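Local coordinates for spydx (Streptococcus pyogenes, PDB 2J43), which binds alpha-glucans such as host lung glycogen through its tandem family 41 carbohydrate-binding modules, as part of a longer pullulanase that probably hydrolyses alpha-1,6-glucosidic linkages, at residues A[117-120]-A[124-127]; A[130-133]-A[139-142]; A[173-178]-A[182-187]. All coordinates share one frame; numbering follows the deposited sequence.

In the fold
All three contacts belong to the second of the two pullulanase-associated repeats, and each is a local closure where the chain leaves a strand of its seven-stranded sheet. Interaction 1 folds the loop after strand 113-119 back on the strand's end. Interaction 2 folds the loop after strand 128-134 back against that strand, and interaction 3 bridges strand 170-176 to the loop leading on to strand 191-193. They come in series, neither nested nor crossed. The sheet ties them together: strands 128-134 and 170-176 are neighbours, with W131 O facing L173 N, while N127 O reaches K177 N and Y118 packs on I174 and V186 between interactions 1 and 3.

Interaction 1 of 3, residues A[117-120]-A[124-127]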
ATOM      1  N   ASN A 117      -2.292  -8.882  -5.817  1.00 15.40           N
ATOM      2  CA  ASN A 117      -2.143  -8.061  -6.996  1.00 15.44           C
ATOM      3  C   ASN A 117      -1.135  -8.718  -7.935  1.00 14.45           C
ATOM      4  O   ASN A 117      -0.064  -9.181  -7.475  1.00 16.40           O
ATOM      5  CB  ASN A 117      -1.579  -6.676  -6.609  1.00 15.09           C
ATOM      6  CG  ASN A 117      -2.485  -5.887  -5.734  1.00 14.75           C
ATOM      7  OD1 ASN A 117      -3.413  -5.236  -6.242  1.00 16.02           O
ATOM      8  ND2 ASN A 117      -2.284  -5.956  -4.386  1.00 13.48           N
ATOM      9  N   TYR A 118      -1.454  -8.792  -9.226  1.00 14.72           N
ATOM     10  CA  TYR A 118      -0.556  -9.422 -10.179  1.00 14.74           C
ATOM     11  C   TYR A 118      -0.403  -8.495 -11.354  1.00 16.09           C
ATOM     12  O   TYR A 118      -1.398  -8.160 -11.941  1.00 15.63           O
ATOM     13  CB  TYR A 118      -1.120 -10.768 -10.724  1.00 14.96           C
ATOM     14  CG  TYR A 118      -0.201 -11.342 -11.779  1.00 14.02           C
ATOM     15  CD1 TYR A 118       1.027 -11.895 -11.407  1.00 14.44           C
ATOM     16  CD2 TYR A 118      -0.533 -11.326 -13.143  1.00 14.57           C
ATOM     17  CE1 TYR A 118       1.917 -12.382 -12.358  1.00 14.98           C
ATOM     18  CE2 TYR A 118       0.342 -11.844 -14.105  1.00 15.63           C
ATOM     19  CZ  TYR A 118       1.568 -12.356 -13.703  1.00 16.34           C
ATOM     20  OH  TYR A 118       2.443 -12.866 -14.649  1.00 18.83           O
ATOM     21  N   HIS A 119       0.834  -8.121 -11.681  1.00 15.75           N
ATOM     22  CA  HIS A 119       1.166  -7.237 -12.787  1.00 17.21           C
ATOM     23  C   HIS A 119       2.022  -8.006 -13.806  1.00 17.21           C
ATOM     24  O   HIS A 119       2.887  -8.802 -13.410  1.00 17.42           O
ATOM     25  CB  HIS A 119       1.917  -5.993 -12.266  1.00 17.49           C
ATOM     26  CG  HIS A 119       2.032  -4.884 -13.279  1.00 19.30           C
ATOM     27  ND1 HIS A 119       3.051  -4.811 -14.195  1.00 21.84           N
ATOM     28  CD2 HIS A 119       1.268  -3.780 -13.474  1.00 21.63           C
ATOM     29  CE1 HIS A 119       2.874  -3.747 -14.964  1.00 22.28           C
ATOM     30  NE2 HIS A 119       1.816  -3.092 -14.534  1.00 24.76           N
ATOM     31  N   ASN A 120       1.750  -7.790 -15.097  1.00 19.20           N
ATOM     32  CA  ASN A 120       2.634  -8.261 -16.150  1.00 20.17           C
ATOM     33  C   ASN A 120       2.942  -7.134 -17.137  1.00 21.85           C
ATOM     34  O   ASN A 120       2.326  -6.072 -17.081  1.00 21.97           O
ATOM     35  CB  ASN A 120       2.114  -9.556 -16.840  1.00 19.99           C
ATOM     36  CG  ASN A 120       0.790  -9.363 -17.572  1.00 18.69           C
ATOM     37  OD1 ASN A 120       0.374  -8.228 -17.852  1.00 21.15           O
ATOM     38  ND2 ASN A 120       0.098 -10.514 -17.897  1.00 17.62           N
ATOM     39  N   HIS A 124      -2.020  -7.960 -20.272  1.00 24.39           N
ATOM     40  CA  HIS A 124      -3.019  -8.897 -20.767  1.00 24.88           C
ATOM     41  C   HIS A 124      -3.343  -9.895 -19.646  1.00 21.59           C
ATOM     42  O   HIS A 124      -2.512 -10.732 -19.311  1.00 22.39           O
ATOM     43  CB  HIS A 124      -2.466  -9.670 -21.966  1.00 25.72           C
ATOM     44  CG  HIS A 124      -2.178  -8.829 -23.169  1.00 31.18           C
ATOM     45  ND1 HIS A 124      -1.198  -9.167 -24.085  1.00 36.79           N
ATOM     46  CD2 HIS A 124      -2.737  -7.683 -23.615  1.00 34.27           C
ATOM     47  CE1 HIS A 124      -1.147  -8.244 -25.029  1.00 35.43           C
ATOM     48  NE2 HIS A 124      -2.085  -7.344 -24.781  1.00 36.81           N
ATOM     49  N   TYR A 125      -4.516  -9.762 -19.043  1.00 20.43           N
ATOM     50  CA  TYR A 125      -4.889 -10.634 -17.928  1.00 18.95           C
ATOM     51  C   TYR A 125      -6.030 -11.609 -18.266  1.00 18.27           C
ATOM     52  O   TYR A 125      -6.445 -12.380 -17.413  1.00 17.54           O
ATOM     53  CB  TYR A 125      -5.208  -9.766 -16.708  1.00 19.48           C
ATOM     54  CG  TYR A 125      -4.096  -8.863 -16.293  1.00 20.67           C
ATOM     55  CD1 TYR A 125      -3.000  -9.370 -15.563  1.00 18.32           C
ATOM     56  CD2 TYR A 125      -4.109  -7.499 -16.606  1.00 18.31           C
ATOM     57  CE1 TYR A 125      -1.954  -8.549 -15.177  1.00 17.02           C
ATOM     58  CE2 TYR A 125      -3.082  -6.688 -16.232  1.00 19.00           C
ATOM     59  CZ  TYR A 125      -2.016  -7.196 -15.506  1.00 18.70           C
ATOM     60  OH  TYR A 125      -0.973  -6.362 -15.163  1.00 19.59           O
ATOM     61  N   ASP A 126      -6.541 -11.590 -19.503  1.00 17.90           N
ATOM     62  CA  ASP A 126      -7.604 -12.509 -19.885  1.00 17.73           C
ATOM     63  C   ASP A 126      -7.151 -13.948 -19.645  1.00 17.67           C
ATOM     64  O   ASP A 126      -6.055 -14.349 -20.024  1.00 17.08           O
ATOM     65  CB  ASP A 126      -7.972 -12.384 -21.365  1.00 18.90           C
ATOM     66  CG  ASP A 126      -8.869 -11.195 -21.674  1.00 21.97           C
ATOM     67  OD1 ASP A 126      -9.409 -10.558 -20.743  1.00 21.67           O
ATOM     68  OD2 ASP A 126      -9.104 -10.886 -22.876  1.00 22.93           O
ATOM     69  N   ASN A 127      -8.050 -14.702 -19.025  1.00 15.71           N
ATOM     70  CA  ASN A 127      -7.882 -16.134 -18.760  1.00 15.49           C
ATOM     71  C   ASN A 127      -6.745 -16.484 -17.790  1.00 15.13           C
ATOM     72  O   ASN A 127      -6.345 -17.638 -17.664  1.00 16.01           O
ATOM     73  CB  ASN A 127      -7.781 -16.926 -20.044  1.00 14.93           C
ATOM     74  CG  ASN A 127      -8.937 -16.650 -21.002  1.00 14.36           C
ATOM     75  OD1 ASN A 127      -8.702 -16.225 -22.146  1.00 21.28           O
ATOM     76  ND2 ASN A 127     -10.140 -16.772 -20.530  1.00 15.59           N
TER
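Two side-chain torsions set up this contact: Y125 carries its ring opposite its own carbonyl carbon and beside its backbone N (chi1 -57°), while N120 tucks CG between its N and C (chi1 64°). The two side chains thereby slide past each other in opposite directions, with the N120 amide and the Y125 ring almost parallel, 9° apart. N120 CG comes to 3.7 Å from Y125 CE1. Each end of this pair is secured by a hydrogen bond to backbone. At one end the Y125 hydroxyl accepts from the backbone, N120 N to Y125 OH being 3.1 Å and nearly straight. At the other, N120 ND2 donates to H124 O over 3.0 Å; the oxygen lies in the plane of the amide, but the donor sits above the plane of the H124 carbonyl. This bond, helped by a weak one from G123 N to N120 OD1 within the turn, limits rotation of the amide.

One edge of the Y125 ring packs against the strand. Y118 CD2 meets it 3.7 Å from Y125 CE1, and Y118 O comes within 3.3 Å of the same CE1. The hydroxyl also lies over one face of the H119 imidazole, offset toward the rim, with Y125 OH 3.3 Å from H119 CA. The polar end of Y118 is held separately, its OH hydrogen-bonded to D206 O.

The contact closes the bend between strands 113-119 and 128-134: Y125 rests on A157 of strand 156-162, Y118 and N120 touch L128, and H119, at the end of strand 113-119, bonds through its backbone to V204 of strand 201-205 and to D206 just beyond it.

Interaction 2 of 3, residues A[130-133]-A[139-142]; sequences VWTF and PTTD
A loop threonine set over one face of W131 and hydrogen-bonded to strand backbone makes this contact, which brings P139 and T140 against strand 128-134, with T141 and D142 passing the indole edge. T140 carries its OG1 between its own N and carbonyl carbon (chi1 47°), where it accepts from the strand, T132 N to T140 OG1 being 2.9 Å and close to straight. The same OG1 lies 3.0 Å from W131 CD2. T140 CB sits over the six-membered ring in a CH-pi contact, 4.0 Å from its centroid, while T140 CG2 turns to the strand, 3.6 Å from V130 O. T140 N is held only loosely, by weak bonds to T132 O and T132 OG1. A water strengthens the join, donating to T132 O at 2.7 Å and to T140 O at 2.8 Å, and it rests above the indole too. Farther out, T141 O comes within 3.6 Å of W131 CZ3.

The partly exposed W131 also packs edge-to-face with W143. Aromatic side chains, tryptophans among them, line the alpha-glucan site of family 41 modules, and W131 with W143 may belong to such a site.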
ATOM      1  N   VAL A 130      -5.963 -17.253 -10.228  1.00 15.22           N
ATOM      2  CA  VAL A 130      -5.154 -17.465  -9.022  1.00 16.14           C
ATOM      3  C   VAL A 130      -5.620 -18.755  -8.357  1.00 15.25           C
ATOM      4  O   VAL A 130      -6.776 -18.888  -7.997  1.00 16.04           O
ATOM      5  CB  VAL A 130      -5.281 -16.308  -8.007  1.00 16.49           C
ATOM      6  CG1 VAL A 130      -4.228 -16.545  -6.870  1.00 17.60           C
ATOM      7  CG2 VAL A 130      -5.078 -14.978  -8.705  1.00 18.38           C
ATOM      8  N   TRP A 131      -4.694 -19.698  -8.188  1.00 15.95           N
ATOM      9  CA  TRP A 131      -4.903 -20.909  -7.413  1.00 15.55           C
ATOM     10  C   TRP A 131      -4.514 -20.604  -5.953  1.00 14.62           C
ATOM     11  O   TRP A 131      -3.484 -20.023  -5.733  1.00 16.69           O
ATOM     12  CB  TRP A 131      -3.997 -22.009  -7.947  1.00 15.78           C
ATOM     13  CG  TRP A 131      -4.283 -23.337  -7.362  1.00 15.42           C
ATOM     14  CD1 TRP A 131      -3.545 -23.996  -6.401  1.00 17.10           C
ATOM     15  CD2 TRP A 131      -5.373 -24.222  -7.692  1.00 17.53           C
ATOM     16  NE1 TRP A 131      -4.114 -25.216  -6.103  1.00 18.17           N
ATOM     17  CE2 TRP A 131      -5.242 -25.377  -6.871  1.00 17.49           C
ATOM     18  CE3 TRP A 131      -6.467 -24.150  -8.561  1.00 17.74           C
ATOM     19  CZ2 TRP A 131      -6.161 -26.423  -6.911  1.00 21.45           C
ATOM     20  CZ3 TRP A 131      -7.369 -25.202  -8.588  1.00 21.69           C
ATOM     21  CH2 TRP A 131      -7.216 -26.305  -7.771  1.00 20.56           C
ATOM     22  N   THR A 132      -5.371 -20.947  -5.004  1.00 15.62           N
ATOM     23  CA  THR A 132      -5.139 -20.649  -3.585  1.00 16.38           C
ATOM     24  C   THR A 132      -5.244 -21.896  -2.714  1.00 16.80           C
ATOM     25  O   THR A 132      -6.049 -22.805  -2.975  1.00 17.21           O
ATOM     26  CB  THR A 132      -6.174 -19.612  -3.047  1.00 16.72           C
ATOM     27  OG1 THR A 132      -7.494 -20.160  -3.144  1.00 16.60           O
ATOM     28  CG2 THR A 132      -6.213 -18.364  -3.931  1.00 14.90           C
ATOM     29  N   PHE A 133      -4.428 -21.904  -1.668  1.00 17.11           N
ATOM     30  CA  PHE A 133      -4.380 -23.019  -0.725  1.00 19.03           C
ATOM     31  C   PHE A 133      -3.728 -22.575   0.581  1.00 20.43           C
ATOM     32  O   PHE A 133      -3.347 -21.398   0.759  1.00 19.75           O
ATOM     33  CB  PHE A 133      -3.649 -24.234  -1.346  1.00 18.94           C
ATOM     34  CG  PHE A 133      -2.228 -23.977  -1.802  1.00 19.28           C
ATOM     35  CD1 PHE A 133      -1.151 -24.474  -1.071  1.00 23.35           C
ATOM     36  CD2 PHE A 133      -1.948 -23.304  -2.992  1.00 21.48           C
ATOM     37  CE1 PHE A 133       0.143 -24.314  -1.499  1.00 21.79           C
ATOM     38  CE2 PHE A 133      -0.649 -23.143  -3.414  1.00 21.43           C
ATOM     39  CZ  PHE A 133       0.400 -23.664  -2.668  1.00 22.32           C
ATOM     40  N   PRO A 139     -10.229 -22.928  -0.530  1.00 23.02           N
ATOM     41  CA  PRO A 139      -9.243 -23.229  -1.559  1.00 22.19           C
ATOM     42  C   PRO A 139      -9.896 -23.417  -2.900  1.00 21.48           C
ATOM     43  O   PRO A 139     -11.008 -23.955  -3.007  1.00 20.23           O
ATOM     44  CB  PRO A 139      -8.606 -24.553  -1.079  1.00 22.66           C
ATOM     45  CG  PRO A 139      -8.731 -24.512   0.370  1.00 24.04           C
ATOM     46  CD  PRO A 139     -10.074 -23.843   0.628  1.00 23.71           C
ATOM     47  N   THR A 140      -9.201 -22.999  -3.936  1.00 20.18           N
ATOM     48  CA  THR A 140      -9.661 -23.263  -5.282  1.00 20.24           C
ATOM     49  C   THR A 140      -9.726 -24.762  -5.574  1.00 21.89           C
ATOM     50  O   THR A 140      -9.002 -25.562  -4.974  1.00 20.71           O
ATOM     51  CB  THR A 140      -8.795 -22.544  -6.283  1.00 20.09           C
ATOM     52  OG1 THR A 140      -7.416 -22.761  -5.984  1.00 16.91           O
ATOM     53  CG2 THR A 140      -9.024 -21.044  -6.151  1.00 18.70           C
ATOM     54  N   THR A 141     -10.646 -25.108  -6.486  1.00 22.72           N
ATOM     55  CA  THR A 141     -10.915 -26.478  -6.960  1.00 23.79           C
ATOM     56  C   THR A 141     -10.916 -26.557  -8.469  1.00 24.48           C
ATOM     57  O   THR A 141     -10.869 -25.521  -9.195  1.00 24.71           O
ATOM     58  CB  THR A 141     -12.297 -26.955  -6.437  1.00 24.27           C
ATOM     59  OG1 THR A 141     -13.314 -26.053  -6.908  1.00 26.19           O
ATOM     60  CG2 THR A 141     -12.361 -26.874  -4.928  1.00 26.93           C
ATOM     61  N   ASP A 142     -10.861 -27.790  -8.965  1.00 25.15           N
ATOM     62  CA  ASP A 142     -10.940 -28.083 -10.405  1.00 25.98           C
ATOM     63  C   ASP A 142      -9.847 -27.407 -11.212  1.00 25.25           C
ATOM     64  O   ASP A 142     -10.079 -26.617 -12.125  1.00 25.04           O
ATOM     65  CB  ASP A 142     -12.351 -27.774 -10.970  1.00 26.95           C
ATOM     66  CG  ASP A 142     -13.442 -28.521 -10.216  1.00 31.29           C
ATOM     67  OD1 ASP A 142     -13.422 -29.774 -10.208  1.00 36.52           O
ATOM     68  OD2 ASP A 142     -14.312 -27.950  -9.530  1.00 36.37           O
TER
HETATM   69  O   HOH W   1      -6.480 -25.363  -3.672  1.00 22.19           O

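Interaction 3 of 3, residues A[173-178]-A[182-187]; sequences LILDKS and DAIKVQ
A lone beta bridge joins L175 of strand 170-176 to K185, in a loop where no strand forms. The pair is an antiparallel, non-hydrogen-bonded one, flanked by two bonds: V186 N donates to I174 O at 3.0 Å, and D176 N to I184 O at 2.7 Å, both nearly straight and in the carbonyl plane. I184 O also receives a CA-H...O contact from L175 CA, at 3.2 Å. The directions of residues 173-176 and 184-187 differ by 129°, well short of a straight antiparallel run, and apolar side chains flank the pairing. V186 CG2 lies beside I174 CG2, pointing the same way, and I184 CG2 meets L175 CB at 4.0 Å. K185 is extended beyond CG, and its methylenes cross L173 at about a right angle, K185 CG lying 3.6 Å from L173 CD2.

Past the bridge, D176 OD1 accepts from S178 N (3.0 Å) on its anti side and S178 OG (2.7 Å) on its syn side, both tilted to the same face of the carboxylate, while D176 OD2 forms a salt bridge with K179. The Asx turn at D176 and a 3-10 segment ending at I184 make a strand-to-loop reversal in the seven-stranded sheet of the second family 41 module.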
ATOM      1  N   LEU A 173      -0.717 -19.528  -6.629  1.00 15.74           N
ATOM      2  CA  LEU A 173       0.019 -19.593  -7.863  1.00 15.97           C
ATOM      3  C   LEU A 173      -0.744 -18.862  -8.921  1.00 15.84           C
ATOM      4  O   LEU A 173      -1.952 -18.887  -8.917  1.00 16.91           O
ATOM      5  CB  LEU A 173       0.252 -21.047  -8.287  1.00 17.11           C
ATOM      6  CG  LEU A 173       1.366 -21.266  -9.296  1.00 19.81           C
ATOM      7  CD1 LEU A 173       2.759 -20.777  -8.904  1.00 21.25           C
ATOM      8  CD2 LEU A 173       1.469 -22.766  -9.720  1.00 22.24           C
ATOM      9  N   ILE A 174      -0.051 -18.183  -9.808  1.00 14.85           N
ATOM     10  CA  ILE A 174      -0.752 -17.531 -10.933  1.00 15.16           C
ATOM     11  C   ILE A 174      -0.769 -18.499 -12.113  1.00 15.90           C
ATOM     12  O   ILE A 174       0.301 -18.998 -12.542  1.00 16.17           O
ATOM     13  CB  ILE A 174      -0.081 -16.231 -11.365  1.00 15.34           C
ATOM     14  CG1 ILE A 174       0.177 -15.294 -10.188  1.00 16.29           C
ATOM     15  CG2 ILE A 174      -0.926 -15.507 -12.438  1.00 16.44           C
ATOM     16  CD1 ILE A 174      -1.079 -14.900  -9.406  1.00 15.23           C
ATOM     17  N   LEU A 175      -1.957 -18.729 -12.661  1.00 14.92           N
ATOM     18  CA  LEU A 175      -2.170 -19.665 -13.770  1.00 15.35           C
ATOM     19  C   LEU A 175      -2.572 -18.976 -15.045  1.00 14.93           C
ATOM     20  O   LEU A 175      -3.213 -17.912 -15.023  1.00 16.09           O
ATOM     21  CB  LEU A 175      -3.284 -20.644 -13.408  1.00 16.14           C
ATOM     22  CG  LEU A 175      -3.186 -21.359 -12.063  1.00 18.32           C
ATOM     23  CD1 LEU A 175      -4.324 -22.400 -11.929  1.00 21.81           C
ATOM     24  CD2 LEU A 175      -1.805 -21.976 -11.916  1.00 19.83           C
ATOM     25  N   ASP A 176      -2.180 -19.572 -16.164  1.00 15.93           N
ATOM     26  CA  ASP A 176      -2.673 -19.155 -17.451  1.00 15.92           C
ATOM     27  C   ASP A 176      -3.521 -20.271 -18.043  1.00 16.21           C
ATOM     28  O   ASP A 176      -3.012 -21.257 -18.531  1.00 16.44           O
ATOM     29  CB  ASP A 176      -1.488 -18.784 -18.343  1.00 15.89           C
ATOM     30  CG  ASP A 176      -1.915 -18.274 -19.692  1.00 17.88           C
ATOM     31  OD1 ASP A 176      -3.119 -18.396 -20.028  1.00 18.10           O
ATOM     32  OD2 ASP A 176      -1.070 -17.761 -20.483  1.00 18.29           O
ATOM     33  N   LYS A 177      -4.830 -20.110 -17.964  1.00 15.80           N
ATOM     34  CA  LYS A 177      -5.776 -21.161 -18.392  1.00 15.53           C
ATOM     35  C   LYS A 177      -5.844 -21.349 -19.915  1.00 17.23           C
ATOM     36  O   LYS A 177      -6.486 -22.298 -20.359  1.00 17.44           O
ATOM     37  CB  LYS A 177      -7.150 -20.850 -17.889  1.00 15.23           C
ATOM     38  CG  LYS A 177      -7.244 -20.718 -16.365  1.00 15.45           C
ATOM     39  CD  LYS A 177      -8.659 -20.642 -15.843  1.00 16.70           C
ATOM     40  CE  LYS A 177      -9.462 -19.506 -16.470  1.00 18.57           C
ATOM     41  NZ  LYS A 177     -10.872 -19.419 -15.975  1.00 18.05           N
ATOM     42  N   SER A 178      -5.210 -20.471 -20.683  1.00 18.04           N
ATOM     43  CA  SER A 178      -5.150 -20.618 -22.128  1.00 19.49           C
ATOM     44  C   SER A 178      -4.156 -21.715 -22.517  1.00 21.14           C
ATOM     45  O   SER A 178      -4.182 -22.254 -23.645  1.00 21.26           O
ATOM     46  CB  SER A 178      -4.783 -19.292 -22.773  1.00 20.03           C
ATOM     47  OG  SER A 178      -3.409 -19.019 -22.657  1.00 21.84           O
ATOM     48  N   ASP A 182       2.184 -28.256 -18.123  1.00 29.58           N
ATOM     49  CA  ASP A 182       3.014 -27.532 -17.144  1.00 30.09           C
ATOM     50  C   ASP A 182       3.004 -26.025 -17.408  1.00 28.68           C
ATOM     51  O   ASP A 182       3.117 -25.225 -16.453  1.00 29.53           O
ATOM     52  CB  ASP A 182       4.442 -28.072 -17.137  1.00 31.16           C
ATOM     53  CG  ASP A 182       4.569 -29.419 -16.410  1.00 33.73           C
ATOM     54  OD1 ASP A 182       3.557 -29.997 -15.939  1.00 37.20           O
ATOM     55  OD2 ASP A 182       5.681 -29.967 -16.244  1.00 41.43           O
ATOM     56  N   ALA A 183       2.786 -25.639 -18.675  1.00 26.51           N
ATOM     57  CA  ALA A 183       2.682 -24.229 -19.093  1.00 25.20           C
ATOM     58  C   ALA A 183       1.479 -23.453 -18.504  1.00 22.75           C
ATOM     59  O   ALA A 183       1.402 -22.229 -18.604  1.00 22.28           O
ATOM     60  CB  ALA A 183       2.670 -24.140 -20.612  1.00 25.06           C
ATOM     61  N   ILE A 184       0.556 -24.150 -17.871  1.00 20.98           N
ATOM     62  CA  ILE A 184      -0.540 -23.477 -17.158  1.00 20.22           C
ATOM     63  C   ILE A 184       0.057 -22.687 -15.986  1.00 19.71           C
ATOM     64  O   ILE A 184      -0.449 -21.631 -15.614  1.00 18.06           O
ATOM     65  CB  ILE A 184      -1.580 -24.495 -16.692  1.00 20.65           C
ATOM     66  CG1 ILE A 184      -2.362 -25.068 -17.887  1.00 19.40           C
ATOM     67  CG2 ILE A 184      -2.551 -23.892 -15.707  1.00 21.01           C
ATOM     68  CD1 ILE A 184      -3.297 -26.261 -17.485  1.00 22.54           C
ATOM     69  N   LYS A 185       1.115 -23.208 -15.371  1.00 18.73           N
ATOM     70  CA  LYS A 185       1.780 -22.429 -14.296  1.00 17.99           C
ATOM     71  C   LYS A 185       2.615 -21.299 -14.909  1.00 18.43           C
ATOM     72  O   LYS A 185       3.535 -21.538 -15.696  1.00 19.42           O
ATOM     73  CB  LYS A 185       2.675 -23.332 -13.474  1.00 18.06           C
ATOM     74  CG  LYS A 185       1.926 -24.451 -12.835  1.00 19.63           C
ATOM     75  CD  LYS A 185       2.898 -25.313 -11.996  1.00 21.41           C
ATOM     76  CE  LYS A 185       2.193 -26.249 -11.138  1.00 24.53           C
ATOM     77  NZ  LYS A 185       3.153 -26.987 -10.210  1.00 26.73           N
ATOM     78  N   VAL A 186       2.306 -20.049 -14.581  1.00 17.52           N
ATOM     79  CA  VAL A 186       2.993 -18.926 -15.220  1.00 18.31           C
ATOM     80  C   VAL A 186       4.482 -18.996 -14.883  1.00 19.04           C
ATOM     81  O   VAL A 186       5.338 -18.737 -15.749  1.00 20.60           O
ATOM     82  CB  VAL A 186       2.358 -17.582 -14.833  1.00 17.51           C
ATOM     83  CG1 VAL A 186       3.222 -16.406 -15.310  1.00 18.54           C
ATOM     84  CG2 VAL A 186       1.017 -17.497 -15.475  1.00 17.08           C
ATOM     85  N   GLN A 187       4.760 -19.338 -13.661  1.00 19.75           N
ATOM     86  CA  GLN A 187       6.065 -19.882 -13.272  1.00 21.75           C
ATOM     87  C   GLN A 187       5.863 -21.014 -12.261  1.00 22.44           C
ATOM     88  O   GLN A 187       4.808 -21.151 -11.657  1.00 23.36           O
ATOM     89  CB  GLN A 187       6.971 -18.736 -12.771  1.00 21.57           C
ATOM     90  CG  GLN A 187       6.446 -17.955 -11.567  1.00 23.28           C
ATOM     91  CD  GLN A 187       6.524 -18.730 -10.287  1.00 22.88           C
ATOM     92  OE1 GLN A 187       5.565 -18.777  -9.488  1.00 26.28           O
ATOM     93  NE2 GLN A 187       7.683 -19.351 -10.060  1.00 21.12           N
TER